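Local coordinates for endoglucanase (Clostridium thermocellum, PDB 2YIK), which probably hydrolyses internal beta-1,4-glucosidic bonds of cellulose as a family 9 glycoside hydrolase, at residues A[175-180]-A[249-254]; A[401-406]-A[418-423]; A[410-415]-A[512-517]. All blocks are in the same frame, centred on the assembly; numbering follows the deposited sequence.

Contact 1 (A[175-180]-A[249-254])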
# COMPACT_ATOMS: atom_id res chain seq x y z
N GLY A 175 8.23 -24.31 7.96
CA GLY A 175 7.88 -23.16 7.15
C GLY A 175 6.41 -23.02 6.78
O GLY A 175 6.01 -21.99 6.24
N ASN A 176 5.60 -24.04 7.05
CA ASN A 176 4.18 -23.98 6.72
C ASN A 176 3.45 -22.95 7.57
O ASN A 176 3.63 -22.91 8.79
CB ASN A 176 3.52 -25.35 6.92
CG ASN A 176 4.22 -26.44 6.15
OD1 ASN A 176 4.78 -27.36 6.74
ND2 ASN A 176 4.20 -26.33 4.83
N VAL A 177 2.64 -22.13 6.92
CA VAL A 177 1.87 -21.11 7.63
C VAL A 177 0.70 -21.77 8.37
O VAL A 177 -0.08 -22.52 7.78
CB VAL A 177 1.30 -20.04 6.67
CG1 VAL A 177 0.39 -19.08 7.43
CG2 VAL A 177 2.44 -19.27 6.00
N VAL A 178 0.59 -21.47 9.65
CA VAL A 178 -0.47 -22.01 10.49
C VAL A 178 -1.57 -20.96 10.70
O VAL A 178 -2.76 -21.27 10.70
CB VAL A 178 0.12 -22.47 11.85
CG1 VAL A 178 -0.99 -22.75 12.84
CG2 VAL A 178 0.97 -23.72 11.64
N ALA A 179 -1.15 -19.71 10.88
CA ALA A 179 -2.08 -18.61 11.07
C ALA A 179 -1.39 -17.29 10.72
O ALA A 179 -0.17 -17.16 10.83
CB ALA A 179 -2.58 -18.57 12.51
N PHE A 180 -2.19 -16.32 10.27
CA PHE A 180 -1.67 -15.01 9.94
C PHE A 180 -2.56 -13.94 10.55
O PHE A 180 -3.76 -13.88 10.25
CB PHE A 180 -1.62 -14.81 8.42
CG PHE A 180 -1.23 -13.41 8.00
CD1 PHE A 180 0.06 -12.93 8.21
CD2 PHE A 180 -2.18 -12.55 7.45
CE1 PHE A 180 0.41 -11.62 7.86
CE2 PHE A 180 -1.84 -11.23 7.10
CZ PHE A 180 -0.55 -10.77 7.31
N LYS A 249 6.82 -16.88 -0.15
CA LYS A 249 6.50 -18.16 -0.77
C LYS A 249 5.57 -19.01 0.10
O LYS A 249 4.70 -19.70 -0.41
CB LYS A 249 7.77 -18.97 -1.03
CG LYS A 249 8.74 -18.41 -2.05
CD LYS A 249 10.07 -19.14 -1.89
CE LYS A 249 10.90 -19.14 -3.16
NZ LYS A 249 12.16 -19.97 -2.97
N ALA A 250 5.79 -18.97 1.41
CA ALA A 250 4.98 -19.74 2.35
C ALA A 250 3.55 -19.22 2.36
O ALA A 250 2.59 -20.00 2.34
CB ALA A 250 5.57 -19.67 3.75
N LEU A 251 3.40 -17.90 2.40
CA LEU A 251 2.08 -17.30 2.39
C LEU A 251 1.38 -17.65 1.08
O LEU A 251 0.23 -18.08 1.08
CB LEU A 251 2.18 -15.78 2.58
CG LEU A 251 2.50 -15.34 4.01
CD1 LEU A 251 3.00 -13.90 4.02
CD2 LEU A 251 1.25 -15.48 4.87
N PHE A 252 2.09 -17.50 -0.04
CA PHE A 252 1.49 -17.82 -1.34
C PHE A 252 1.05 -19.28 -1.40
O PHE A 252 -0.00 -19.59 -1.95
CB PHE A 252 2.44 -17.55 -2.50
CG PHE A 252 1.80 -17.71 -3.86
CD1 PHE A 252 1.11 -16.65 -4.45
CD2 PHE A 252 1.84 -18.93 -4.53
CE1 PHE A 252 0.47 -16.80 -5.69
CE2 PHE A 252 1.21 -19.10 -5.76
CZ PHE A 252 0.52 -18.03 -6.34
N ASP A 253 1.87 -20.17 -0.84
CA ASP A 253 1.54 -21.59 -0.85
C ASP A 253 0.28 -21.86 -0.03
O ASP A 253 -0.52 -22.73 -0.37
CB ASP A 253 2.70 -22.41 -0.30
CG ASP A 253 2.56 -23.88 -0.64
OD1 ASP A 253 2.49 -24.19 -1.85
OD2 ASP A 253 2.53 -24.72 0.28
N PHE A 254 0.13 -21.11 1.06
CA PHE A 254 -1.03 -21.24 1.92
C PHE A 254 -2.26 -20.79 1.11
O PHE A 254 -3.30 -21.44 1.14
CB PHE A 254 -0.83 -20.36 3.16
CG PHE A 254 -2.02 -20.31 4.09
CD1 PHE A 254 -3.07 -19.42 3.84
CD2 PHE A 254 -2.08 -21.11 5.22
CE1 PHE A 254 -4.16 -19.33 4.71
CE2 PHE A 254 -3.17 -21.03 6.11
CZ PHE A 254 -4.21 -20.13 5.85
O HOH W 1 2.50 -22.25 4.07

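Contact 2 (A[401-406]-A[418-423])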
# COMPACT_ATOMS: atom_id res chain seq x y z
N LEU A 401 1.36 7.05 -11.10
CA LEU A 401 2.39 6.04 -10.91
C LEU A 401 2.45 5.12 -12.12
O LEU A 401 3.51 4.91 -12.69
CB LEU A 401 2.12 5.22 -9.65
CG LEU A 401 3.09 4.07 -9.38
CD1 LEU A 401 4.51 4.62 -9.22
CD2 LEU A 401 2.67 3.32 -8.12
N ILE A 402 1.29 4.58 -12.52
CA ILE A 402 1.23 3.68 -13.67
C ILE A 402 1.74 4.40 -14.92
O ILE A 402 2.45 3.81 -15.73
CB ILE A 402 -0.21 3.17 -13.95
CG1 ILE A 402 -0.71 2.37 -12.74
CG2 ILE A 402 -0.23 2.33 -15.23
CD1 ILE A 402 0.06 1.12 -12.49
N ALA A 403 1.38 5.67 -15.06
CA ALA A 403 1.82 6.45 -16.21
C ALA A 403 3.35 6.54 -16.28
O ALA A 403 3.94 6.38 -17.34
CB ALA A 403 1.21 7.84 -16.16
N LEU A 404 3.96 6.81 -15.13
CA LEU A 404 5.41 6.95 -15.04
C LEU A 404 6.15 5.62 -15.20
O LEU A 404 7.24 5.57 -15.75
CB LEU A 404 5.77 7.63 -13.71
CG LEU A 404 5.14 9.03 -13.64
CD1 LEU A 404 4.97 9.48 -12.20
CD2 LEU A 404 6.02 10.00 -14.42
N VAL A 405 5.53 4.54 -14.73
CA VAL A 405 6.13 3.21 -14.87
C VAL A 405 6.09 2.79 -16.35
O VAL A 405 7.04 2.20 -16.87
CB VAL A 405 5.37 2.17 -14.00
CG1 VAL A 405 5.72 0.75 -14.45
CG2 VAL A 405 5.73 2.37 -12.54
N TYR A 406 5.00 3.12 -17.04
CA TYR A 406 4.87 2.77 -18.45
C TYR A 406 5.95 3.48 -19.27
O TYR A 406 6.61 2.86 -20.11
CB TYR A 406 3.49 3.18 -18.99
CG TYR A 406 3.26 2.79 -20.44
CD1 TYR A 406 3.71 3.60 -21.48
CD2 TYR A 406 2.61 1.60 -20.76
CE1 TYR A 406 3.52 3.24 -22.81
CE2 TYR A 406 2.40 1.23 -22.08
CZ TYR A 406 2.86 2.05 -23.10
OH TYR A 406 2.63 1.71 -24.42
N ALA A 418 3.54 10.62 -18.94
CA ALA A 418 4.28 11.30 -17.88
C ALA A 418 3.94 12.79 -17.86
O ALA A 418 3.79 13.38 -16.80
CB ALA A 418 5.78 11.12 -18.09
N ASN A 419 3.81 13.39 -19.04
CA ASN A 419 3.47 14.81 -19.13
C ASN A 419 2.12 15.02 -18.47
O ASN A 419 1.91 16.00 -17.75
CB ASN A 419 3.43 15.29 -20.59
CG ASN A 419 4.78 15.18 -21.27
OD1 ASN A 419 5.82 15.24 -20.61
ND2 ASN A 419 4.78 15.05 -22.59
N TRP A 420 1.19 14.09 -18.72
CA TRP A 420 -0.13 14.18 -18.12
C TRP A 420 -0.02 14.02 -16.60
O TRP A 420 -0.65 14.77 -15.84
CB TRP A 420 -1.04 13.07 -18.67
CG TRP A 420 -2.31 12.94 -17.89
CD1 TRP A 420 -3.42 13.72 -18.00
CD2 TRP A 420 -2.59 11.99 -16.86
NE1 TRP A 420 -4.38 13.32 -17.10
CE2 TRP A 420 -3.90 12.26 -16.38
CE3 TRP A 420 -1.87 10.94 -16.28
CZ2 TRP A 420 -4.49 11.51 -15.36
CZ3 TRP A 420 -2.46 10.20 -15.26
CH2 TRP A 420 -3.76 10.49 -14.81
N ALA A 421 0.76 13.04 -16.17
CA ALA A 421 0.95 12.78 -14.74
C ALA A 421 1.44 14.06 -14.06
O ALA A 421 0.97 14.42 -12.98
CB ALA A 421 1.96 11.66 -14.53
N ARG A 422 2.38 14.74 -14.70
CA ARG A 422 2.93 15.97 -14.17
C ARG A 422 1.86 17.05 -14.00
O ARG A 422 1.83 17.75 -12.99
CB ARG A 422 4.04 16.51 -15.07
CG ARG A 422 4.83 17.62 -14.42
CD ARG A 422 5.86 18.24 -15.34
NE ARG A 422 6.74 19.13 -14.60
CZ ARG A 422 7.79 19.75 -15.13
NH1 ARG A 422 8.09 19.59 -16.41
NH2 ARG A 422 8.56 20.53 -14.37
N SER A 423 0.99 17.18 -14.99
CA SER A 423 -0.07 18.18 -14.92
C SER A 423 -0.96 17.86 -13.71
O SER A 423 -1.42 18.76 -13.02
CB SER A 423 -0.90 18.20 -16.21
OG SER A 423 -1.81 17.12 -16.28

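Contact 3 (A[410-415]-A[512-517])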
# COMPACT_ATOMS: atom_id res chain seq x y z
N HIS A 410 9.31 2.15 -21.61
CA HIS A 410 9.17 2.38 -23.04
C HIS A 410 10.12 3.49 -23.47
O HIS A 410 9.70 4.55 -23.91
CB HIS A 410 7.72 2.75 -23.40
CG HIS A 410 6.77 1.60 -23.30
ND1 HIS A 410 6.27 1.14 -22.09
CD2 HIS A 410 6.29 0.75 -24.24
CE1 HIS A 410 5.54 0.07 -22.29
NE2 HIS A 410 5.53 -0.20 -23.59
N GLY A 411 11.42 3.22 -23.34
CA GLY A 411 12.43 4.18 -23.73
C GLY A 411 12.93 5.00 -22.55
O GLY A 411 13.87 5.79 -22.68
N ASP A 412 12.32 4.80 -21.39
CA ASP A 412 12.68 5.52 -20.17
C ASP A 412 12.80 7.01 -20.47
O ASP A 412 13.81 7.64 -20.17
CB ASP A 412 13.99 4.98 -19.59
CG ASP A 412 14.25 5.45 -18.17
OD1 ASP A 412 13.31 5.96 -17.51
OD2 ASP A 412 15.39 5.31 -17.69
N THR A 413 11.76 7.56 -21.08
CA THR A 413 11.72 8.97 -21.41
C THR A 413 10.26 9.38 -21.28
O THR A 413 9.36 8.57 -21.51
CB THR A 413 12.24 9.21 -22.87
OG1 THR A 413 12.37 10.61 -23.12
CG2 THR A 413 11.28 8.63 -23.90
N PRO A 414 10.00 10.64 -20.89
CA PRO A 414 8.61 11.07 -20.74
C PRO A 414 7.88 11.22 -22.04
O PRO A 414 8.39 11.77 -23.03
CB PRO A 414 8.73 12.39 -20.00
CG PRO A 414 10.02 12.94 -20.51
CD PRO A 414 10.93 11.72 -20.50
N SER A 415 6.64 10.74 -21.99
CA SER A 415 5.72 10.76 -23.10
C SER A 415 4.48 11.55 -22.62
O SER A 415 4.51 12.19 -21.56
CB SER A 415 5.32 9.31 -23.48
OG SER A 415 4.35 8.70 -22.59
N LEU A 512 8.22 11.35 -11.17
CA LEU A 512 8.21 12.69 -11.75
C LEU A 512 9.60 13.31 -11.65
O LEU A 512 10.03 14.03 -12.55
CB LEU A 512 7.18 13.58 -11.04
CG LEU A 512 5.74 13.27 -11.42
CD1 LEU A 512 4.79 13.89 -10.41
CD2 LEU A 512 5.46 13.78 -12.83
N TYR A 513 10.29 13.03 -10.55
CA TYR A 513 11.63 13.57 -10.38
C TYR A 513 12.54 12.93 -11.41
O TYR A 513 13.45 13.56 -11.94
CB TYR A 513 12.16 13.27 -8.98
CG TYR A 513 13.50 13.90 -8.75
CD1 TYR A 513 13.63 15.28 -8.57
CD2 TYR A 513 14.67 13.13 -8.77
CE1 TYR A 513 14.88 15.88 -8.42
CE2 TYR A 513 15.92 13.72 -8.63
CZ TYR A 513 16.02 15.09 -8.45
OH TYR A 513 17.26 15.67 -8.31
N ARG A 514 12.28 11.66 -11.70
CA ARG A 514 13.07 10.93 -12.68
C ARG A 514 13.09 11.60 -14.05
O ARG A 514 14.14 11.74 -14.66
CB ARG A 514 12.52 9.51 -12.83
CG ARG A 514 13.30 8.64 -13.81
CD ARG A 514 12.71 7.23 -13.88
NE ARG A 514 13.55 6.31 -14.63
CZ ARG A 514 14.36 5.40 -14.08
NH1 ARG A 514 14.43 5.28 -12.76
NH2 ARG A 514 15.10 4.62 -14.85
N PHE A 515 11.92 12.02 -14.52
CA PHE A 515 11.82 12.63 -15.84
C PHE A 515 11.83 14.16 -15.87
O PHE A 515 12.19 14.75 -16.88
CB PHE A 515 10.54 12.17 -16.56
CG PHE A 515 10.43 10.68 -16.73
CD1 PHE A 515 11.42 9.96 -17.39
CD2 PHE A 515 9.31 9.99 -16.25
CE1 PHE A 515 11.30 8.58 -17.57
CE2 PHE A 515 9.18 8.62 -16.43
CZ PHE A 515 10.18 7.91 -17.10
N PHE A 516 11.45 14.79 -14.76
CA PHE A 516 11.37 16.25 -14.72
C PHE A 516 12.20 16.99 -13.66
O PHE A 516 12.11 18.21 -13.56
CB PHE A 516 9.90 16.67 -14.55
CG PHE A 516 8.97 16.06 -15.57
CD1 PHE A 516 9.10 16.37 -16.92
CD2 PHE A 516 7.99 15.15 -15.17
CE1 PHE A 516 8.26 15.79 -17.87
CE2 PHE A 516 7.15 14.56 -16.11
CZ PHE A 516 7.28 14.88 -17.47
N GLY A 517 13.00 16.27 -12.88
CA GLY A 517 13.79 16.95 -11.87
C GLY A 517 14.91 17.84 -12.40
O GLY A 517 15.58 17.44 -13.36

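Contact 1 (A[175-180]-A[249-254])
Val177 and Phe254 meet through matching first torsions: CG1 of Val177 (chi1 174°) and CG of Phe254 (chi1 175°) each stand anti to their own backbone N. The valine therefore carries CG2 beside its backbone N, directed at the helix, while its side chain crosses the phenylalanine at about a right angle. Val177 O approaches the Phe254 ring at its edge, near the ring plane, 3.5 Å from CD2. Val177 CB lies 3.8 Å from the same CD2. Toward the helix, Val177 CG2 lies 3.7 Å from Ala250 O and 3.9 Å from Ala250 CB, and it also touches Leu251 CD2. Leu251 CD2 reaches on to the Phe180 ring, obliquely and more loosely. Ala250 CB also sits 3.4 Å from Gly175 O, a carbonyl that accepts from Arg171 NE. One water spans the gap: its oxygen lies 2.9 Å from Val177 N, whose N-H it accepts, and 2.8 Å from Ala250 O, to which it donates. That same carbonyl oxygen accepts the helical bond from Phe254 N. The axes of helix segment 249-254, part of helix 238-257, and strand segment 177-180, the start of strand 177-184, cross at 90°. Val178 and Ala179 form a classic beta bulge opposite Phe170. With no direct hydrogen bond between the segments, the join combines apolar contact with a single water that satisfies the backbone N-H of Val177.

Contact 2 (A[401-406]-A[418-423])
Trp420 O receives the hydroxyl of Ser423, with OG 2.7 Å from the carbonyl oxygen. The donor lies in the carbonyl plane on a lone pair, at a C=O...donor angle of 131°; the bond stays within the helix and reaches the carbonyl three residues earlier. Trp420 itself looks across to helix 392-408: the six-membered part of its indole presents an edge to Ala403, whose CB lies near the ring plane and 4.4 Å from CE3. The same methyl meets a second one, Ala403 CB standing 4.2 Å from Ala421 CB. Next along the helix, Leu404 has CG anti to its carbonyl carbon and beside the backbone N (chi1 -62°). Its CD2 branch lies 3.8 Å from Ala418 CB, while CG itself lies 4.2 Å from Ala421 CB. Ala421 is thus touched by both Ala403 and Leu404, and Ala418 by the leucine tip. The alanines allow a close approach: the axes of segments 401-406 and 418-423 come within 8.6 Å, and the nearest CA atoms, those of Leu404 and Ala418, are 5.3 Å apart. The N-to-C directions of these segments differ by 150°, and the two consecutive helices run roughly antiparallel as a hairpin. In the first turn of helix 416-428 the backbone N of Ala418 is hydrogen-bonded to Asp407 OD2, near the end of helix 392-408. Around the interface, Leu369 of helix 363-373 packs on Ala403, Phe515 of helix 499-516 on Leu404, and Val385 on Trp420. No hydrogen bond passes between the segments; the two are joined by apolar contact alone, most of it buried, closest at Leu404 CD2 and Ala418 CB.

Contact 3 (A[410-415]-A[512-517])
Asp412, its CG anti to the backbone N (chi1 -166°), meets Arg514, extended from CG to NE, through a two-nitrogen, side-on salt bridge. Its OD1 accepts from Arg514 NE at 2.9 Å through the syn lone pair, with a nearly straight N-H...O angle of 164°; its OD2 accepts from Arg514 NH2, also at 2.9 Å, on the syn side but 34° out of the carboxylate plane. Both oxygens stay close to the guanidinium plane. Arg514 NH1 has a further partner in Gln144 OE1, so three nitrogens of the arginine are engaged. OD1 also lies obliquely 3.3 Å from CE1 of Phe515. At Thr413 the backbone N comes near that same ring, 3.7 Å from CE1. Pro414 N lies over one face of Phe515 toward the rim, with Arg514 CG over the opposite face, also toward the rim; Pro414 CD is 3.6 Å from Phe515 CD1. Pro414 CB meets Phe516 CZ at 3.8 Å, oblique to that ring. Ser415 ends the loop as N-cap of helix 416-428, with OG bonded to Tyr417 N. The loop between helices 392-408 and 416-428 thus lies over the C-terminal end of helix 499-516, whose Phe516 also packs on Asn419 and Arg422.

Contact 1 comes first in the chain and closes before the others open; the segments of contacts 2 and 3 alternate, in the order 401-406, 410-415, 418-423, 512-517. Contacts 2 and 3 are neighbours, with centres 8 Å apart, and they touch where Phe516 and Leu512 pack on helix 416-428. Together they join helices 392-408, 416-428 and 499-516. Contact 1, where helix 238-257 meets the small antiparallel sheet, lies 36 Å from contact 2 and 39 Å from contact 3 between centres. The domain, far richer in helix than strand and consistent with the (alpha/alpha)6 barrel of family 9, has these contacts on two separate sides, all away from the bound metal ions' ligands and the predicted catalytic histidine.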